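Long-range contact in enoyl-acyl carrier protein reductase (Uncultured bacterium, PDB 6KIA), which probably catalyses the NADH-dependent reduction of enoyl-acyl carrier protein in fatty acid synthesis and is linked to triclosan resistance: residues L77-G89 with G137-I149. Residues are numbered along the deposited sequence; the frame is centred on the assembly and turned at random.
Sequences LGGRIINVPLMAG and GVAKVMAELDGMI. With NAI (1,4-dihydronicotinamide adenine dinucleotide), chain D.
Ile82 and Val141 face each other at the apolar centre, where strand 80-83 of the Rossmann-type sheet packs against the 137-146 part of helix 120-146, the two axes 9.0 Å apart at their closest. With CG1 anti to the carbonyl carbon (chi1 -64°) and the chain extended beyond it, Ile82 sends CD1 to 3.9 Å from Val141 CG1, and the same methyl touches Leu145 CB and meets Met148 CE tip to tip at 3.7 Å. Branched side chains suit this place because they fill the space between strand and helix with little freedom to lose. The other methyl of Val141, CG2, touches both Val84 CB (3.8 Å) and Leu86 CD1. The bare CA of Gly137 lets the leucine methyl lie directly against the helix backbone, Leu86 CD2 being 3.5 Å from Gly137 C.

Toward the surface, Val84 CG2 packs against Lys140 CD (3.6 Å), the lysine lending its aliphatic part. Glu144 runs past Ile82 in the opposite direction to form a salt bridge with Arg80, NH1 to OE2 2.9 Å. The carboxylate oxygen lies near the guanidinium plane, the two planes only 30° apart, and a water gives a second hydrogen bond to OE2 while accepting one from Asn83 N. This double grip would probably stabilise the carboxylate's negative charge.

Beyond Leu86, Ala88 pairs through its backbone N and O with N1A and N6A of NADH, reading the adenine edge. The chemistry thus implies a helix seated on the sheet by hydrophobic packing, with an ion pair closing one margin and the adenine site following directly along the chain.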
loop_
_atom_site.group_PDB
_atom_site.type_symbol
_atom_site.label_atom_id
_atom_site.label_comp_id
_atom_site.label_asym_id
_atom_site.label_seq_id
_atom_site.Cartn_x
_atom_site.Cartn_y
_atom_site.Cartn_z
ATOM N N LEU A 77 -6.324 -11.575 -13.032
ATOM C CA LEU A 77 -4.918 -11.198 -13.091
ATOM C C LEU A 77 -4.429 -11.009 -14.530
ATOM O O LEU A 77 -3.610 -10.136 -14.823
ATOM C CB LEU A 77 -4.063 -12.262 -12.389
ATOM C CG LEU A 77 -2.554 -12.016 -12.395
ATOM C CD1 LEU A 77 -2.210 -10.947 -11.395
ATOM C CD2 LEU A 77 -1.773 -13.293 -12.106
ATOM N N GLY A 78 -4.931 -11.851 -15.431
ATOM C CA GLY A 78 -4.464 -11.896 -16.808
ATOM C C GLY A 78 -3.182 -12.695 -16.958
ATOM O O GLY A 78 -2.288 -12.351 -17.733
ATOM N N GLY A 79 -3.110 -13.799 -16.225
ATOM C CA GLY A 79 -1.956 -14.668 -16.254
ATOM C C GLY A 79 -2.151 -15.842 -15.319
ATOM O O GLY A 79 -3.187 -15.972 -14.670
ATOM N N ARG A 80 -1.127 -16.670 -15.203
ATOM C CA ARG A 80 -1.204 -17.852 -14.360
ATOM C C ARG A 80 -1.084 -17.527 -12.879
ATOM O O ARG A 80 -0.334 -16.638 -12.487
ATOM C CB ARG A 80 -0.106 -18.844 -14.723
ATOM C CG ARG A 80 -0.366 -19.660 -15.977
ATOM C CD ARG A 80 0.343 -20.994 -15.847
ATOM N NE ARG A 80 0.156 -21.521 -14.498
ATOM C CZ ARG A 80 0.984 -22.370 -13.899
ATOM N NH1 ARG A 80 0.727 -22.790 -12.667
ATOM N NH2 ARG A 80 2.065 -22.797 -14.535
ATOM N N ILE A 81 -1.864 -18.230 -12.070
ATOM C CA ILE A 81 -1.739 -18.128 -10.622
ATOM C C ILE A 81 -1.216 -19.447 -10.095
ATOM O O ILE A 81 -1.709 -20.507 -10.468
ATOM C CB ILE A 81 -3.065 -17.735 -9.954
ATOM C CG1 ILE A 81 -3.177 -16.213 -9.997
ATOM C CG2 ILE A 81 -3.109 -18.145 -8.486
ATOM C CD1 ILE A 81 -4.542 -15.701 -10.144
ATOM N N ILE A 82 -0.178 -19.381 -9.268
ATOM C CA ILE A 82 0.384 -20.589 -8.669
ATOM C C ILE A 82 -0.450 -20.936 -7.449
ATOM O O ILE A 82 -0.575 -20.127 -6.519
ATOM C CB ILE A 82 1.867 -20.397 -8.312
ATOM C CG1 ILE A 82 2.670 -20.158 -9.597
ATOM C CG2 ILE A 82 2.406 -21.609 -7.542
ATOM C CD1 ILE A 82 4.121 -19.807 -9.372
ATOM N N ASN A 83 -1.076 -22.112 -7.471
ATOM C CA ASN A 83 -2.139 -22.391 -6.508
ATOM C C ASN A 83 -1.597 -22.932 -5.184
ATOM O O ASN A 83 -1.754 -24.109 -4.856
ATOM C CB ASN A 83 -3.146 -23.380 -7.090
ATOM C CG ASN A 83 -4.474 -23.334 -6.373
ATOM O OD1 ASN A 83 -4.648 -22.571 -5.420
ATOM N ND2 ASN A 83 -5.404 -24.188 -6.789
ATOM N N VAL A 84 -0.988 -22.041 -4.415
ATOM C CA VAL A 84 -0.488 -22.345 -3.085
ATOM C C VAL A 84 -0.996 -21.230 -2.166
ATOM O O VAL A 84 -0.893 -20.058 -2.518
ATOM C CB VAL A 84 1.042 -22.432 -3.054
ATOM C CG1 VAL A 84 1.552 -22.555 -1.622
ATOM C CG2 VAL A 84 1.531 -23.590 -3.937
ATOM N N PRO A 85 -1.613 -21.593 -1.026
ATOM C CA PRO A 85 -2.184 -20.526 -0.185
ATOM C C PRO A 85 -1.128 -19.712 0.566
ATOM O O PRO A 85 -0.707 -20.097 1.664
ATOM C CB PRO A 85 -3.087 -21.292 0.787
ATOM C CG PRO A 85 -2.509 -22.677 0.832
ATOM C CD PRO A 85 -1.946 -22.943 -0.530
ATOM N N LEU A 86 -0.738 -18.571 -0.007
ATOM C CA LEU A 86 0.345 -17.767 0.530
ATOM C C LEU A 86 -0.205 -16.674 1.425
ATOM O O LEU A 86 0.047 -15.481 1.207
ATOM C CB LEU A 86 1.174 -17.137 -0.596
ATOM C CG LEU A 86 2.459 -17.821 -1.060
ATOM C CD1 LEU A 86 3.283 -16.844 -1.908
ATOM C CD2 LEU A 86 3.267 -18.368 0.101
ATOM N N MET A 87 -0.978 -17.081 2.426
ATOM C CA MET A 87 -1.506 -16.137 3.406
ATOM C C MET A 87 -0.449 -15.739 4.425
ATOM O O MET A 87 0.073 -16.591 5.133
ATOM C CB MET A 87 -2.694 -16.754 4.143
ATOM C CG MET A 87 -3.341 -15.773 5.070
ATOM S SD MET A 87 -4.479 -14.715 4.204
ATOM C CE MET A 87 -5.912 -15.795 4.222
ATOM N N ALA A 88 -0.137 -14.448 4.514
ATOM C CA ALA A 88 0.833 -13.991 5.506
ATOM C C ALA A 88 0.159 -13.678 6.827
ATOM O O ALA A 88 -1.064 -13.628 6.911
ATOM C CB ALA A 88 1.585 -12.794 5.016
ATOM N N GLY A 89 0.974 -13.477 7.856
ATOM C CA GLY A 89 0.463 -13.221 9.192
ATOM C C GLY A 89 0.316 -14.520 9.950
ATOM O O GLY A 89 0.361 -15.609 9.374
ATOM N N GLY A 137 5.435 -22.220 2.072
ATOM C CA GLY A 137 4.622 -21.823 0.934
ATOM C C GLY A 137 5.434 -21.127 -0.149
ATOM O O GLY A 137 5.328 -21.464 -1.335
ATOM N N VAL A 138 6.260 -20.162 0.256
ATOM C CA VAL A 138 7.094 -19.420 -0.670
ATOM C C VAL A 138 8.025 -20.385 -1.406
ATOM O O VAL A 138 8.239 -20.240 -2.597
ATOM C CB VAL A 138 7.915 -18.315 0.031
ATOM C CG1 VAL A 138 8.943 -17.714 -0.928
ATOM C CG2 VAL A 138 7.000 -17.226 0.519
ATOM N N ALA A 139 8.549 -21.381 -0.697
ATOM C CA ALA A 139 9.424 -22.376 -1.338
ATOM C C ALA A 139 8.661 -23.184 -2.392
ATOM O O ALA A 139 9.183 -23.384 -3.500
ATOM C CB ALA A 139 10.037 -23.294 -0.291
ATOM N N LYS A 140 7.445 -23.639 -2.056
ATOM C CA LYS A 140 6.551 -24.257 -3.045
ATOM C C LYS A 140 6.379 -23.421 -4.310
ATOM O O LYS A 140 6.582 -23.902 -5.441
ATOM C CB LYS A 140 5.164 -24.504 -2.454
ATOM C CG LYS A 140 4.800 -25.939 -2.117
ATOM C CD LYS A 140 3.711 -26.374 -3.094
ATOM C CE LYS A 140 2.807 -27.455 -2.537
ATOM N NZ LYS A 140 1.675 -27.734 -3.475
ATOM N N VAL A 141 6.002 -22.162 -4.098
ATOM C CA VAL A 141 5.732 -21.247 -5.193
ATOM C C VAL A 141 6.977 -21.038 -6.042
ATOM O O VAL A 141 6.909 -21.112 -7.261
ATOM C CB VAL A 141 5.243 -19.883 -4.671
ATOM C CG1 VAL A 141 5.239 -18.868 -5.778
ATOM C CG2 VAL A 141 3.851 -20.023 -4.069
ATOM N N MET A 142 8.122 -20.833 -5.397
ATOM C CA MET A 142 9.355 -20.561 -6.120
ATOM C C MET A 142 9.820 -21.803 -6.876
ATOM O O MET A 142 10.429 -21.703 -7.950
ATOM C CB MET A 142 10.447 -20.072 -5.162
ATOM C CG MET A 142 10.170 -18.704 -4.589
ATOM S SD MET A 142 9.960 -17.434 -5.855
ATOM C CE MET A 142 9.175 -16.181 -4.861
ATOM N N ALA A 143 9.548 -22.970 -6.313
ATOM C CA ALA A 143 9.877 -24.224 -7.002
ATOM C C ALA A 143 9.104 -24.295 -8.305
ATOM O O ALA A 143 9.690 -24.571 -9.373
ATOM C CB ALA A 143 9.555 -25.419 -6.132
ATOM N N GLU A 144 7.814 -23.955 -8.248
ATOM C CA GLU A 144 6.998 -23.980 -9.461
ATOM C C GLU A 144 7.374 -22.867 -10.458
ATOM O O GLU A 144 7.443 -23.089 -11.672
ATOM C CB GLU A 144 5.519 -23.885 -9.100
ATOM C CG GLU A 144 4.594 -24.227 -10.244
ATOM C CD GLU A 144 3.155 -24.375 -9.801
ATOM O OE1 GLU A 144 2.930 -24.847 -8.668
ATOM O OE2 GLU A 144 2.251 -24.010 -10.581
ATOM N N LEU A 145 7.637 -21.675 -9.940
ATOM C CA LEU A 145 7.982 -20.528 -10.759
ATOM C C LEU A 145 9.319 -20.726 -11.477
ATOM O O LEU A 145 9.497 -20.271 -12.601
ATOM C CB LEU A 145 8.050 -19.281 -9.888
ATOM C CG LEU A 145 8.255 -17.952 -10.592
ATOM C CD1 LEU A 145 7.062 -17.596 -11.478
ATOM C CD2 LEU A 145 8.513 -16.892 -9.533
ATOM N N ASP A 146 10.262 -21.383 -10.806
ATOM C CA ASP A 146 11.594 -21.575 -11.376
ATOM C C ASP A 146 11.490 -22.248 -12.739
ATOM O O ASP A 146 12.197 -21.882 -13.672
ATOM C CB ASP A 146 12.476 -22.403 -10.433
ATOM C CG ASP A 146 13.877 -22.587 -10.970
ATOM O OD1 ASP A 146 14.652 -21.599 -10.983
ATOM O OD2 ASP A 146 14.207 -23.721 -11.366
ATOM N N GLY A 147 10.572 -23.199 -12.859
ATOM C CA GLY A 147 10.381 -23.914 -14.110
ATOM C C GLY A 147 9.755 -23.077 -15.203
ATOM O O GLY A 147 9.775 -23.451 -16.376
ATOM N N MET A 148 9.206 -21.930 -14.821
ATOM C CA MET A 148 8.519 -21.044 -15.754
ATOM C C MET A 148 9.363 -19.875 -16.277
ATOM O O MET A 148 8.943 -19.180 -17.199
ATOM C CB MET A 148 7.267 -20.454 -15.088
ATOM C CG MET A 148 6.365 -21.456 -14.416
ATOM S SD MET A 148 4.966 -20.527 -13.736
ATOM C CE MET A 148 4.301 -21.703 -12.572
ATOM N N ILE A 149 10.519 -19.628 -15.671
ATOM C CA ILE A 149 11.357 -18.505 -16.065
ATOM C C ILE A 149 12.641 -19.038 -16.725
ATOM O O ILE A 149 13.505 -19.608 -16.056
ATOM C CB ILE A 149 11.695 -17.587 -14.859
ATOM C CG1 ILE A 149 10.424 -17.244 -14.068
ATOM C CG2 ILE A 149 12.412 -16.312 -15.314
ATOM C CD1 ILE A 149 10.704 -16.444 -12.821
HETATM P PA NAI D . -5.330 -3.513 -1.743
HETATM O O1A NAI D . -5.792 -3.572 -3.167
HETATM O O2A NAI D . -6.323 -3.940 -0.680
HETATM O O5B NAI D . -3.983 -4.352 -1.654
HETATM C C5B NAI D . -3.650 -5.019 -0.454
HETATM C C4B NAI D . -2.595 -6.076 -0.905
HETATM O O4B NAI D . -2.098 -6.738 0.407
HETATM C C3B NAI D . -3.094 -7.002 -1.643
HETATM O O3B NAI D . -2.175 -7.406 -2.738
HETATM C C2B NAI D . -3.351 -8.271 -0.613
HETATM O O2B NAI D . -3.483 -9.515 -1.394
HETATM C C1B NAI D . -2.327 -8.234 0.167
HETATM N N9A NAI D . -2.655 -8.726 1.521
HETATM C C8A NAI D . -3.443 -8.289 2.519
HETATM N N7A NAI D . -3.354 -9.158 3.525
HETATM C C5A NAI D . -2.498 -10.138 3.152
HETATM C C6A NAI D . -2.105 -11.255 3.873
HETATM N N6A NAI D . -2.427 -11.752 5.181
HETATM N N1A NAI D . -1.240 -12.108 3.299
HETATM C C2A NAI D . -0.777 -11.874 2.031
HETATM N N3A NAI D . -1.170 -10.755 1.314
HETATM C C4A NAI D . -2.051 -9.889 1.904
HETATM O O3 NAI D . -4.884 -1.976 -1.324
HETATM P PN NAI D . -3.576 -1.133 -1.749
HETATM O O1N NAI D . -3.483 -1.029 -3.240
HETATM O O2N NAI D . -3.779 0.202 -1.051
HETATM O O5D NAI D . -2.308 -1.899 -1.156
HETATM C C5D NAI D . -1.234 -2.308 -1.986
HETATM C C4D NAI D . 0.066 -1.721 -1.393
HETATM O O4D NAI D . 0.052 -0.413 -1.560
HETATM C C3D NAI D . 0.119 -1.941 0.118
HETATM O O3D NAI D . 1.348 -2.433 0.531
HETATM C C2D NAI D . -0.056 -0.498 0.641
HETATM O O2D NAI D . 0.446 -0.421 2.022
HETATM C C1D NAI D . 0.598 0.232 -0.224
HETATM N N1N NAI D . 0.230 1.648 -0.198
HETATM C C2N NAI D . -1.083 2.059 -0.118
HETATM C C3N NAI D . -1.381 3.426 -0.034
HETATM C C7N NAI D . -2.827 3.917 0.019
HETATM O O7N NAI D . -3.089 5.054 0.403
HETATM N N7N NAI D . -3.864 3.040 -0.393
HETATM C C4N NAI D . -0.383 4.390 -0.052
HETATM C C5N NAI D . 0.943 3.963 -0.185
HETATM C C6N NAI D . 1.238 2.596 -0.252
HETATM O O HOH W 1 -0.189 -24.210 -9.062
#